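PDB 4Z0P: NAD-dependent dehydrogenase from Rhizobium meliloti, which catalyses the NADPH-dependent reduction of glyoxylate and hydroxypyruvate, as a two-subunit member of the D-isomer-specific 2-hydroxyacid dehydrogenase family. Local coordinates for residues V92-M103 / A285-H296; M148-R157 / R174-Y182. All blocks are in the same frame, centred on the assembly; numbering follows the deposited sequence.

Contact 1 of 2, residues V92-M103 / A285-H296. With NDP (NADPH dihydro-nicotinamide-adenine-dinucleotide phosphate), chain H.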
loop_
_atom_site.group_PDB
_atom_site.type_symbol
_atom_site.label_atom_id
_atom_site.label_comp_id
_atom_site.label_asym_id
_atom_site.label_seq_id
_atom_site.Cartn_x
_atom_site.Cartn_y
_atom_site.Cartn_z
ATOM N N VAL A 92 -6.008 12.323 -29.119
ATOM C CA VAL A 92 -5.080 11.344 -28.574
ATOM C C VAL A 92 -5.083 11.478 -27.061
ATOM O O VAL A 92 -4.799 12.563 -26.552
ATOM C CB VAL A 92 -3.645 11.581 -29.098
ATOM C CG1 VAL A 92 -2.644 10.654 -28.414
ATOM C CG2 VAL A 92 -3.596 11.382 -30.608
ATOM N N ARG A 93 -5.369 10.388 -26.337
ATOM C CA ARG A 93 -5.350 10.445 -24.863
ATOM C C ARG A 93 -3.959 10.108 -24.334
ATOM O O ARG A 93 -3.128 9.553 -25.040
ATOM C CB ARG A 93 -6.424 9.510 -24.269
ATOM C CG ARG A 93 -6.070 8.031 -24.307
ATOM C CD ARG A 93 -7.300 7.153 -24.147
ATOM N NE ARG A 93 -6.930 5.779 -23.865
ATOM C CZ ARG A 93 -6.733 5.282 -22.645
ATOM N NH1 ARG A 93 -6.859 6.034 -21.555
ATOM N NH2 ARG A 93 -6.386 4.023 -22.517
ATOM N N PHE A 94 -3.699 10.431 -23.069
ATOM C CA PHE A 94 -2.407 10.125 -22.450
ATOM C C PHE A 94 -2.405 8.717 -21.867
ATOM O O PHE A 94 -3.246 8.369 -21.045
ATOM C CB PHE A 94 -2.117 11.150 -21.352
ATOM C CG PHE A 94 -0.731 11.092 -20.741
ATOM C CD1 PHE A 94 0.411 10.813 -21.488
ATOM C CD2 PHE A 94 -0.573 11.355 -19.379
ATOM C CE1 PHE A 94 1.663 10.781 -20.902
ATOM C CE2 PHE A 94 0.690 11.335 -18.797
ATOM C CZ PHE A 94 1.799 11.041 -19.554
ATOM N N VAL A 95 -1.481 7.900 -22.364
ATOM C CA VAL A 95 -1.248 6.561 -21.863
ATOM C C VAL A 95 0.262 6.482 -21.695
ATOM O O VAL A 95 0.987 6.757 -22.642
ATOM C CB VAL A 95 -1.720 5.504 -22.875
ATOM C CG1 VAL A 95 -1.338 4.098 -22.421
ATOM C CG2 VAL A 95 -3.233 5.575 -23.050
ATOM N N ASP A 96 0.752 6.118 -20.511
ATOM C CA ASP A 96 2.186 6.135 -20.262
ATOM C C ASP A 96 2.467 5.342 -19.002
ATOM O O ASP A 96 1.655 5.350 -18.074
ATOM C CB ASP A 96 2.670 7.569 -20.023
ATOM C CG ASP A 96 4.182 7.699 -20.042
ATOM O OD1 ASP A 96 4.734 7.712 -21.154
ATOM O OD2 ASP A 96 4.814 7.781 -18.956
ATOM N N ARG A 97 3.635 4.692 -18.968
ATOM C CA ARG A 97 4.041 3.933 -17.786
ATOM C C ARG A 97 3.987 4.761 -16.519
ATOM O O ARG A 97 3.653 4.239 -15.463
ATOM C CB ARG A 97 5.483 3.411 -17.974
ATOM C CG ARG A 97 6.086 2.735 -16.751
ATOM N N THR A 98 4.315 6.052 -16.602
ATOM C CA THR A 98 4.301 6.904 -15.389
ATOM C C THR A 98 2.888 7.066 -14.830
ATOM O O THR A 98 2.670 7.002 -13.607
ATOM C CB THR A 98 4.880 8.327 -15.644
ATOM O OG1 THR A 98 4.098 9.006 -16.650
ATOM C CG2 THR A 98 6.352 8.240 -16.029
ATOM N N LEU A 99 1.908 7.215 -15.722
ATOM C CA LEU A 99 0.524 7.385 -15.261
ATOM C C LEU A 99 -0.008 6.084 -14.657
ATOM O O LEU A 99 -0.596 6.046 -13.560
ATOM C CB LEU A 99 -0.357 7.862 -16.429
ATOM C CG LEU A 99 -1.745 8.358 -16.037
ATOM C CD1 LEU A 99 -1.704 9.662 -15.289
ATOM C CD2 LEU A 99 -2.546 8.567 -17.323
ATOM N N THR A 100 0.252 4.986 -15.352
ATOM C CA THR A 100 -0.206 3.686 -14.909
ATOM C C THR A 100 0.368 3.306 -13.564
ATOM O O THR A 100 -0.358 2.815 -12.681
ATOM C CB THR A 100 0.166 2.626 -15.954
ATOM O OG1 THR A 100 -0.368 3.032 -17.222
ATOM C CG2 THR A 100 -0.402 1.281 -15.597
ATOM N N THR A 101 1.673 3.509 -13.404
ATOM C CA THR A 101 2.331 3.097 -12.160
ATOM C C THR A 101 1.816 3.914 -10.971
ATOM O O THR A 101 1.649 3.387 -9.865
ATOM C CB THR A 101 3.865 3.081 -12.297
ATOM O OG1 THR A 101 4.408 2.179 -11.338
ATOM C CG2 THR A 101 4.507 4.453 -12.152
ATOM N N ARG A 102 1.508 5.177 -11.224
ATOM C CA ARG A 102 0.966 6.076 -10.197
ATOM C C ARG A 102 -0.436 5.656 -9.756
ATOM O O ARG A 102 -0.744 5.633 -8.545
ATOM C CB ARG A 102 1.001 7.510 -10.690
ATOM C CG ARG A 102 2.377 8.141 -10.749
ATOM C CD ARG A 102 2.367 9.415 -11.576
ATOM N NE ARG A 102 3.674 10.089 -11.566
ATOM C CZ ARG A 102 4.062 10.999 -10.665
ATOM N NH1 ARG A 102 3.229 11.420 -9.729
ATOM N NH2 ARG A 102 5.284 11.530 -10.744
ATOM N N MET A 103 -1.294 5.312 -10.722
ATOM C CA MET A 103 -2.632 4.838 -10.367
ATOM C C MET A 103 -2.543 3.579 -9.506
ATOM O O MET A 103 -3.246 3.460 -8.492
ATOM C CB MET A 103 -3.492 4.581 -11.592
ATOM C CG MET A 103 -4.892 4.098 -11.264
ATOM S SD MET A 103 -5.836 5.235 -10.227
ATOM C CE MET A 103 -6.451 6.392 -11.455
ATOM N N ALA A 285 -5.120 10.618 -7.883
ATOM C CA ALA A 285 -4.753 9.203 -7.851
ATOM C C ALA A 285 -3.594 8.930 -8.821
ATOM O O ALA A 285 -2.670 8.201 -8.478
ATOM C CB ALA A 285 -5.942 8.309 -8.164
ATOM N N ALA A 286 -3.635 9.548 -10.003
ATOM C CA ALA A 286 -2.499 9.426 -10.925
ATOM C C ALA A 286 -2.265 10.753 -11.601
ATOM O O ALA A 286 -2.982 11.119 -12.549
ATOM C CB ALA A 286 -2.752 8.330 -11.938
ATOM N N SER A 287 -1.296 11.502 -11.080
ATOM C CA SER A 287 -0.928 12.822 -11.655
ATOM C C SER A 287 -0.236 12.612 -12.992
ATOM O O SER A 287 0.464 11.619 -13.184
ATOM C CB SER A 287 0.018 13.555 -10.701
ATOM O OG SER A 287 -0.714 13.930 -9.534
ATOM N N SER A 288 -0.409 13.549 -13.912
ATOM C CA SER A 288 0.324 13.498 -15.180
ATOM C C SER A 288 1.738 14.092 -14.983
ATOM O O SER A 288 1.885 15.247 -14.593
ATOM C CB SER A 288 -0.428 14.283 -16.268
ATOM O OG SER A 288 -1.606 13.617 -16.676
ATOM N N ASP A 289 2.745 13.277 -15.251
ATOM C CA ASP A 289 4.138 13.690 -15.285
ATOM C C ASP A 289 4.290 14.505 -16.558
ATOM O O ASP A 289 4.179 13.963 -17.653
ATOM C CB ASP A 289 5.015 12.419 -15.302
ATOM C CG ASP A 289 6.495 12.691 -15.393
ATOM O OD1 ASP A 289 6.922 13.660 -16.055
ATOM O OD2 ASP A 289 7.267 11.889 -14.820
ATOM N N VAL A 290 4.509 15.809 -16.413
ATOM C CA VAL A 290 4.448 16.708 -17.569
ATOM C C VAL A 290 5.601 16.426 -18.511
ATOM O O VAL A 290 5.431 16.463 -19.738
ATOM C CB VAL A 290 4.384 18.205 -17.182
ATOM C CG1 VAL A 290 4.127 19.057 -18.422
ATOM C CG2 VAL A 290 3.259 18.428 -16.185
ATOM N N ARG A 291 6.776 16.106 -17.980
ATOM C CA ARG A 291 7.879 15.717 -18.881
ATOM C C ARG A 291 7.469 14.504 -19.741
ATOM O O ARG A 291 7.693 14.477 -20.937
ATOM C CB ARG A 291 9.148 15.401 -18.080
ATOM C CG ARG A 291 10.397 15.173 -18.920
ATOM C CD ARG A 291 11.641 15.001 -18.046
ATOM N N ALA A 292 6.909 13.477 -19.099
ATOM C CA ALA A 292 6.500 12.265 -19.798
ATOM C C ALA A 292 5.377 12.554 -20.813
ATOM O O ALA A 292 5.373 11.998 -21.907
ATOM C CB ALA A 292 6.081 11.173 -18.793
ATOM N N LEU A 293 4.440 13.418 -20.438
ATOM C CA LEU A 293 3.401 13.891 -21.343
ATOM C C LEU A 293 3.986 14.509 -22.602
ATOM O O LEU A 293 3.595 14.149 -23.715
ATOM C CB LEU A 293 2.496 14.891 -20.625
ATOM C CG LEU A 293 1.389 15.505 -21.477
ATOM C CD1 LEU A 293 0.400 14.466 -21.993
ATOM C CD2 LEU A 293 0.709 16.580 -20.624
ATOM N N PHE A 294 4.954 15.406 -22.440
ATOM C CA PHE A 294 5.567 16.051 -23.595
ATOM C C PHE A 294 6.381 15.067 -24.457
ATOM O O PHE A 294 6.333 15.151 -25.678
ATOM C CB PHE A 294 6.435 17.245 -23.189
ATOM C CG PHE A 294 5.673 18.411 -22.623
ATOM C CD1 PHE A 294 4.281 18.584 -22.829
ATOM C CD2 PHE A 294 6.365 19.401 -21.946
ATOM C CE1 PHE A 294 3.622 19.689 -22.318
ATOM C CE2 PHE A 294 5.697 20.515 -21.432
ATOM C CZ PHE A 294 4.327 20.647 -21.619
ATOM N N VAL A 295 7.055 14.103 -23.834
ATOM C CA VAL A 295 7.746 13.055 -24.616
ATOM C C VAL A 295 6.739 12.263 -25.461
ATOM O O VAL A 295 6.969 11.997 -26.652
ATOM C CB VAL A 295 8.564 12.127 -23.693
ATOM C CG1 VAL A 295 9.023 10.861 -24.428
ATOM C CG2 VAL A 295 9.754 12.891 -23.139
ATOM N N HIS A 296 5.622 11.893 -24.830
ATOM C CA HIS A 296 4.518 11.194 -25.504
ATOM C C HIS A 296 3.963 11.996 -26.682
ATOM O O HIS A 296 3.821 11.461 -27.778
ATOM C CB HIS A 296 3.438 10.826 -24.472
ATOM C CG HIS A 296 2.032 10.803 -24.989
ATOM N ND1 HIS A 296 1.460 9.680 -25.551
ATOM C CD2 HIS A 296 1.054 11.742 -24.941
ATOM C CE1 HIS A 296 0.197 9.936 -25.849
ATOM N NE2 HIS A 296 -0.069 11.183 -25.499
HETATM P PA NDP H . -9.069 2.402 -20.874
HETATM O O1A NDP H . -9.813 2.965 -22.075
HETATM O O2A NDP H . -7.774 1.707 -21.131
HETATM O O5B NDP H . -10.063 1.388 -20.173
HETATM C C5B NDP H . -11.438 1.639 -19.972
HETATM C C4B NDP H . -12.083 0.359 -19.513
HETATM O O4B NDP H . -13.426 0.674 -19.155
HETATM C C3B NDP H . -12.161 -0.724 -20.588
HETATM O O3B NDP H . -11.968 -1.980 -19.948
HETATM C C2B NDP H . -13.579 -0.595 -21.100
HETATM O O2B NDP H . -14.135 -1.784 -21.628
HETATM C C1B NDP H . -14.284 -0.237 -19.819
HETATM N N9A NDP H . -15.595 0.365 -20.116
HETATM C C8A NDP H . -15.897 1.542 -20.699
HETATM N N7A NDP H . -17.187 1.764 -20.807
HETATM C C5A NDP H . -17.758 0.652 -20.255
HETATM C C6A NDP H . -19.096 0.248 -20.078
HETATM N N6A NDP H . -20.147 1.014 -20.454
HETATM N N1A NDP H . -19.336 -0.954 -19.482
HETATM C C2A NDP H . -18.292 -1.710 -19.110
HETATM N N3A NDP H . -16.990 -1.436 -19.236
HETATM C C4A NDP H . -16.789 -0.222 -19.812
HETATM O O3 NDP H . -8.940 3.657 -19.864
HETATM P PN NDP H . -7.774 3.751 -18.739
HETATM O O1N NDP H . -7.682 2.470 -17.981
HETATM O O2N NDP H . -6.538 4.334 -19.326
HETATM O O5D NDP H . -8.411 4.922 -17.869
HETATM C C5D NDP H . -9.643 4.703 -17.212
HETATM C C4D NDP H . -10.183 6.002 -16.633
HETATM O O4D NDP H . -9.469 6.354 -15.445
HETATM C C3D NDP H . -10.036 7.249 -17.494
HETATM O O3D NDP H . -11.063 7.297 -18.505
HETATM C C2D NDP H . -10.136 8.410 -16.526
HETATM O O2D NDP H . -11.502 8.844 -16.396
HETATM C C1D NDP H . -9.690 7.734 -15.204
HETATM N N1N NDP H . -8.469 8.323 -14.649
HETATM C C2N NDP H . -8.482 8.963 -13.415
HETATM C C3N NDP H . -7.353 9.500 -12.872
HETATM C C7N NDP H . -7.299 10.059 -11.482
HETATM O O7N NDP H . -6.319 10.768 -11.178
HETATM N N7N NDP H . -8.274 9.815 -10.633
HETATM C C4N NDP H . -6.087 9.457 -13.645
HETATM C C5N NDP H . -6.170 8.774 -14.959
HETATM C C6N NDP H . -7.288 8.229 -15.400
HETATM P P2B NDP H . -13.681 -2.348 -23.066
HETATM O O1X NDP H . -12.293 -2.881 -22.824
HETATM O O2X NDP H . -14.709 -3.440 -23.306
HETATM O O3X NDP H . -13.746 -1.214 -24.020
HETATM O O HOH W 1 -2.284 12.891 -25.248
HETATM O O HOH W 2 6.492 9.464 -22.214
HETATM O O HOH W 3 2.031 10.530 -15.664
HETATM O O HOH W 4 0.690 10.354 -8.723
HETATM O O HOH W 5 6.328 10.095 -12.992
#
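Phe94 packs against Leu293 and His296 on the first turns of helix 290-305. CD1 of Leu293 sits over one face of the Phe94 ring, 3.9 Å from its centroid, in a CH-pi contact. With CG swung away from its own backbone N (chi1 -172°), the phenyl also brings CD1 over a face of the His296 imidazole, 3.6 Å from His296 CD2, the two planes inclined at 58°. Shrinking this residue to alanine would probably leave Leu293 and His296 without their shared partner and open a gap between the segments. No clear direct hydrogen bond crosses; water carries the polar contacts. One water joins His296 NE2 to Val92 O, and another links Thr98 OG1, Ser287 O and Asp289 N. Asp96 and Asp289 each N-cap a helix, Asp289 OD1 accepting from Ala292 N at 3.0 Å. The guanidinium of Arg102 meets two waters in its plane and also bonds Gln135 O of the second subunit. Farther along, Met103 SD packs on Ala285 CB at 3.7 Å. Ala286 N donates to NDP O7N at 3.2 Å, while Arg93 NH1 reaches NDP O2N at 2.8 Å. Two interdomain crossings thus pack together beside the NADPH cleft, as in the two-domain D-2-hydroxyacid dehydrogenase fold.

Contact 2 of 2, residues M148-R157 / R174-Y182. With NDP (NADPH dihydro-nicotinamide-adenine-dinucleotide phosphate), chain H.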
loop_
_atom_site.group_PDB
_atom_site.type_symbol
_atom_site.label_atom_id
_atom_site.label_comp_id
_atom_site.label_asym_id
_atom_site.label_seq_id
_atom_site.Cartn_x
_atom_site.Cartn_y
_atom_site.Cartn_z
ATOM N N MET A 148 -11.291 -2.723 -17.083
ATOM C CA MET A 148 -10.148 -3.620 -17.307
ATOM C C MET A 148 -9.297 -3.105 -18.459
ATOM O O MET A 148 -8.926 -3.866 -19.359
ATOM C CB MET A 148 -10.654 -5.029 -17.648
ATOM C CG MET A 148 -11.109 -5.836 -16.455
ATOM S SD MET A 148 -9.681 -6.436 -15.539
ATOM C CE MET A 148 -9.569 -5.232 -14.222
ATOM N N GLY A 149 -9.012 -1.815 -18.443
ATOM C CA GLY A 149 -8.208 -1.196 -19.463
ATOM C C GLY A 149 -6.770 -1.067 -19.011
ATOM O O GLY A 149 -6.268 -1.884 -18.224
ATOM N N VAL A 150 -6.105 -0.020 -19.480
ATOM C CA VAL A 150 -4.699 0.185 -19.126
ATOM C C VAL A 150 -4.536 0.213 -17.605
ATOM O O VAL A 150 -3.687 -0.500 -17.035
ATOM C CB VAL A 150 -4.149 1.478 -19.763
ATOM C CG1 VAL A 150 -2.737 1.778 -19.282
ATOM C CG2 VAL A 150 -4.117 1.336 -21.283
ATOM N N LEU A 151 -5.370 1.003 -16.932
ATOM C CA LEU A 151 -5.210 1.192 -15.481
ATOM C C LEU A 151 -5.734 -0.003 -14.699
ATOM O O LEU A 151 -5.056 -0.515 -13.794
ATOM C CB LEU A 151 -5.870 2.509 -15.046
ATOM C CG LEU A 151 -5.304 3.761 -15.711
ATOM C CD1 LEU A 151 -5.985 5.038 -15.199
ATOM C CD2 LEU A 151 -3.790 3.869 -15.602
ATOM N N GLY A 152 -6.919 -0.483 -15.060
ATOM C CA GLY A 152 -7.499 -1.639 -14.384
ATOM C C GLY A 152 -6.635 -2.886 -14.445
ATOM O O GLY A 152 -6.464 -3.596 -13.440
ATOM N N GLN A 153 -6.052 -3.145 -15.608
ATOM C CA GLN A 153 -5.203 -4.347 -15.728
ATOM C C GLN A 153 -3.941 -4.274 -14.866
ATOM O O GLN A 153 -3.560 -5.252 -14.211
ATOM C CB GLN A 153 -4.839 -4.654 -17.160
ATOM C CG GLN A 153 -6.063 -5.021 -17.972
ATOM C CD GLN A 153 -5.704 -5.387 -19.384
ATOM O OE1 GLN A 153 -4.670 -5.995 -19.615
ATOM N NE2 GLN A 153 -6.553 -5.023 -20.332
ATOM N N ASP A 154 -3.275 -3.130 -14.874
ATOM C CA ASP A 154 -2.062 -2.981 -14.096
ATOM C C ASP A 154 -2.368 -3.091 -12.610
ATOM O O ASP A 154 -1.631 -3.766 -11.881
ATOM C CB ASP A 154 -1.346 -1.654 -14.400
ATOM C CG ASP A 154 0.054 -1.619 -13.836
ATOM O OD1 ASP A 154 0.869 -2.377 -14.374
ATOM O OD2 ASP A 154 0.359 -0.854 -12.881
ATOM N N ALA A 155 -3.437 -2.428 -12.152
ATOM C CA ALA A 155 -3.825 -2.503 -10.752
ATOM C C ALA A 155 -4.175 -3.947 -10.373
ATOM O O ALA A 155 -3.759 -4.424 -9.308
ATOM C CB ALA A 155 -4.981 -1.563 -10.448
ATOM N N ALA A 156 -4.919 -4.643 -11.231
ATOM C CA ALA A 156 -5.293 -6.048 -10.936
ATOM C C ALA A 156 -4.051 -6.921 -10.731
ATOM O O ALA A 156 -3.986 -7.706 -9.783
ATOM C CB ALA A 156 -6.140 -6.623 -12.062
ATOM N N ARG A 157 -3.076 -6.797 -11.639
ATOM C CA ARG A 157 -1.877 -7.641 -11.566
ATOM C C ARG A 157 -1.107 -7.350 -10.285
ATOM O O ARG A 157 -0.643 -8.271 -9.591
ATOM C CB ARG A 157 -0.976 -7.442 -12.777
ATOM C CG ARG A 157 -1.525 -7.950 -14.103
ATOM C CD ARG A 157 -0.507 -7.757 -15.242
ATOM N NE ARG A 157 -0.114 -6.340 -15.478
ATOM C CZ ARG A 157 -0.592 -5.527 -16.437
ATOM N NH1 ARG A 157 -1.503 -5.945 -17.303
ATOM N NH2 ARG A 157 -0.154 -4.266 -16.543
ATOM N N ARG A 174 -11.883 -9.777 -20.849
ATOM C CA ARG A 174 -10.442 -9.634 -21.086
ATOM C C ARG A 174 -9.716 -10.854 -20.530
ATOM O O ARG A 174 -10.089 -11.366 -19.481
ATOM C CB ARG A 174 -9.927 -8.378 -20.375
ATOM C CG ARG A 174 -10.532 -7.062 -20.856
ATOM C CD ARG A 174 -9.791 -6.464 -22.049
ATOM N NE ARG A 174 -9.997 -5.014 -22.137
ATOM C CZ ARG A 174 -9.249 -4.166 -22.854
ATOM N NH1 ARG A 174 -9.537 -2.862 -22.845
ATOM N NH2 ARG A 174 -8.209 -4.593 -23.577
ATOM N N VAL A 175 -8.670 -11.305 -21.216
ATOM C CA VAL A 175 -7.888 -12.473 -20.793
ATOM C C VAL A 175 -6.633 -12.014 -20.041
ATOM O O VAL A 175 -5.728 -11.443 -20.634
ATOM C CB VAL A 175 -7.505 -13.358 -21.998
ATOM C CG1 VAL A 175 -6.789 -14.621 -21.535
ATOM C CG2 VAL A 175 -8.750 -13.732 -22.794
ATOM N N ILE A 176 -6.595 -12.262 -18.729
ATOM C CA ILE A 176 -5.521 -11.781 -17.855
ATOM C C ILE A 176 -5.100 -12.900 -16.911
ATOM O O ILE A 176 -5.930 -13.397 -16.150
ATOM C CB ILE A 176 -6.006 -10.575 -17.017
ATOM C CG1 ILE A 176 -6.464 -9.447 -17.942
ATOM C CG2 ILE A 176 -4.911 -10.063 -16.080
ATOM C CD1 ILE A 176 -7.331 -8.435 -17.262
ATOM N N GLU A 177 -3.822 -13.274 -16.939
ATOM C CA GLU A 177 -3.329 -14.383 -16.122
ATOM C C GLU A 177 -3.500 -14.054 -14.629
ATOM O O GLU A 177 -3.187 -12.938 -14.196
ATOM C CB GLU A 177 -1.862 -14.711 -16.462
ATOM N N GLY A 178 -4.042 -15.009 -13.867
ATOM C CA GLY A 178 -4.233 -14.855 -12.418
ATOM C C GLY A 178 -5.401 -13.979 -11.977
ATOM O O GLY A 178 -5.562 -13.718 -10.771
ATOM N N VAL A 179 -6.209 -13.525 -12.944
ATOM C CA VAL A 179 -7.348 -12.637 -12.693
ATOM C C VAL A 179 -8.544 -13.122 -13.522
ATOM O O VAL A 179 -8.555 -12.984 -14.739
ATOM C CB VAL A 179 -7.023 -11.178 -13.081
ATOM C CG1 VAL A 179 -8.247 -10.283 -12.900
ATOM C CG2 VAL A 179 -5.855 -10.642 -12.246
ATOM N N GLU A 180 -9.554 -13.662 -12.849
ATOM C CA GLU A 180 -10.780 -14.054 -13.519
ATOM C C GLU A 180 -11.496 -12.777 -13.928
ATOM O O GLU A 180 -11.568 -11.833 -13.134
ATOM C CB GLU A 180 -11.716 -14.817 -12.597
ATOM C CG GLU A 180 -11.164 -16.104 -12.019
ATOM C CD GLU A 180 -12.011 -16.557 -10.863
ATOM O OE1 GLU A 180 -13.180 -16.906 -11.139
ATOM O OE2 GLU A 180 -11.540 -16.497 -9.695
ATOM N N THR A 181 -11.998 -12.744 -15.151
ATOM C CA THR A 181 -12.733 -11.589 -15.636
ATOM C C THR A 181 -14.134 -11.944 -16.099
ATOM O O THR A 181 -14.424 -13.103 -16.458
ATOM C CB THR A 181 -11.995 -10.899 -16.790
ATOM O OG1 THR A 181 -11.855 -11.819 -17.869
ATOM C CG2 THR A 181 -10.637 -10.438 -16.350
ATOM N N TYR A 182 -14.990 -10.929 -16.089
ATOM C CA TYR A 182 -16.390 -11.020 -16.420
ATOM C C TYR A 182 -16.702 -9.996 -17.490
ATOM O O TYR A 182 -16.119 -8.924 -17.497
ATOM C CB TYR A 182 -17.249 -10.695 -15.193
ATOM C CG TYR A 182 -17.187 -11.736 -14.083
ATOM C CD1 TYR A 182 -16.112 -11.779 -13.195
ATOM C CD2 TYR A 182 -18.219 -12.667 -13.918
ATOM C CE1 TYR A 182 -16.052 -12.742 -12.190
ATOM C CE2 TYR A 182 -18.173 -13.622 -12.916
ATOM C CZ TYR A 182 -17.106 -13.650 -12.043
ATOM O OH TYR A 182 -17.066 -14.603 -11.056
HETATM P PA NDP H . -9.069 2.402 -20.874
HETATM O O1A NDP H . -9.813 2.965 -22.075
HETATM O O2A NDP H . -7.774 1.707 -21.131
HETATM O O5B NDP H . -10.063 1.388 -20.173
HETATM C C5B NDP H . -11.438 1.639 -19.972
HETATM C C4B NDP H . -12.083 0.359 -19.513
HETATM O O4B NDP H . -13.426 0.674 -19.155
HETATM C C3B NDP H . -12.161 -0.724 -20.588
HETATM O O3B NDP H . -11.968 -1.980 -19.948
HETATM C C2B NDP H . -13.579 -0.595 -21.100
HETATM O O2B NDP H . -14.135 -1.784 -21.628
HETATM C C1B NDP H . -14.284 -0.237 -19.819
HETATM N N9A NDP H . -15.595 0.365 -20.116
HETATM C C8A NDP H . -15.897 1.542 -20.699
HETATM N N7A NDP H . -17.187 1.764 -20.807
HETATM C C5A NDP H . -17.758 0.652 -20.255
HETATM C C6A NDP H . -19.096 0.248 -20.078
HETATM N N6A NDP H . -20.147 1.014 -20.454
HETATM N N1A NDP H . -19.336 -0.954 -19.482
HETATM C C2A NDP H . -18.292 -1.710 -19.110
HETATM N N3A NDP H . -16.990 -1.436 -19.236
HETATM C C4A NDP H . -16.789 -0.222 -19.812
HETATM O O3 NDP H . -8.940 3.657 -19.864
HETATM P PN NDP H . -7.774 3.751 -18.739
HETATM O O1N NDP H . -7.682 2.470 -17.981
HETATM O O2N NDP H . -6.538 4.334 -19.326
HETATM O O5D NDP H . -8.411 4.922 -17.869
HETATM C C5D NDP H . -9.643 4.703 -17.212
HETATM C C4D NDP H . -10.183 6.002 -16.633
HETATM O O4D NDP H . -9.469 6.354 -15.445
HETATM C C3D NDP H . -10.036 7.249 -17.494
HETATM O O3D NDP H . -11.063 7.297 -18.505
HETATM C C2D NDP H . -10.136 8.410 -16.526
HETATM O O2D NDP H . -11.502 8.844 -16.396
HETATM C C1D NDP H . -9.690 7.734 -15.204
HETATM N N1N NDP H . -8.469 8.323 -14.649
HETATM C C2N NDP H . -8.482 8.963 -13.415
HETATM C C3N NDP H . -7.353 9.500 -12.872
HETATM C C7N NDP H . -7.299 10.059 -11.482
HETATM O O7N NDP H . -6.319 10.768 -11.178
HETATM N N7N NDP H . -8.274 9.815 -10.633
HETATM C C4N NDP H . -6.087 9.457 -13.645
HETATM C C5N NDP H . -6.170 8.774 -14.959
HETATM C C6N NDP H . -7.288 8.229 -15.400
HETATM P P2B NDP H . -13.681 -2.348 -23.066
HETATM O O1X NDP H . -12.293 -2.881 -22.824
HETATM O O2X NDP H . -14.709 -3.440 -23.306
HETATM O O3X NDP H . -13.746 -1.214 -24.020
#
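A turn at chi2 (-87°) folds the Arg174 side chain back along Met148, its CG resting 3.8 Å from Met148 CB, and carries the guanidinium to the phosphate on the adenosine ribose. Met148, bent at chi2 and chi3, sends its sulfur the other way; in the modelled conformer SD comes to 3.5 Å from Ile176 CD1, a tentative contact because Met148 has a second conformer. The same methyl touches Gln153 CG, although residues 174 to 177, Arg174 included, are poorly ordered. Gln153 NE2 sits over one face of the Arg174 guanidinium, toward its rim, with the amide and guanidinium planes 71° apart, and is held by a nearly straight bond to Met148 O (2.8 Å, 168°). NE2 approaches that oxygen from above the carbonyl plane; Arg174 NE is also near it but poorly angled for bonding. Arg174 NH1 makes a weak bond to NDP O1X at 2.8 Å. Farther down the helix, Ala156 CB packs on Val179 CG2. At the helix start, Val150 N and Leu151 N donate to NDP O2A and O1N, both at 2.9 Å, and a side chain on Gly149 would run into O5B. This is the glycine-rich turn of a Rossmann fold, with Arg174 beyond the second strand meeting the 2'-phosphate that distinguishes NADPH from NADH.

Both contacts touch the same NADPH molecule, and contact 2 is nested inside the chain loop closed by contact 1. Contact 1 is the larger and more buried, joining the interdomain crossings near the nicotinamide end and the second subunit; aromatic and aliphatic packing is supplemented by bridging waters. Contact 2, within the nucleotide-binding domain, is smaller and farther from the chain centre, and includes exposed Arg157 and poorly ordered Arg174 and Ile176, of which Arg174 reaches the adenosine phosphate. It combines a small aliphatic and sulfur patch with that phosphate-facing guanidinium, and no hydrogen bond joins its segments. The helices starting in 92-103 and 148-157 meet directly: Thr100 CG2 packs on Asp154 CB at 3.3 Å.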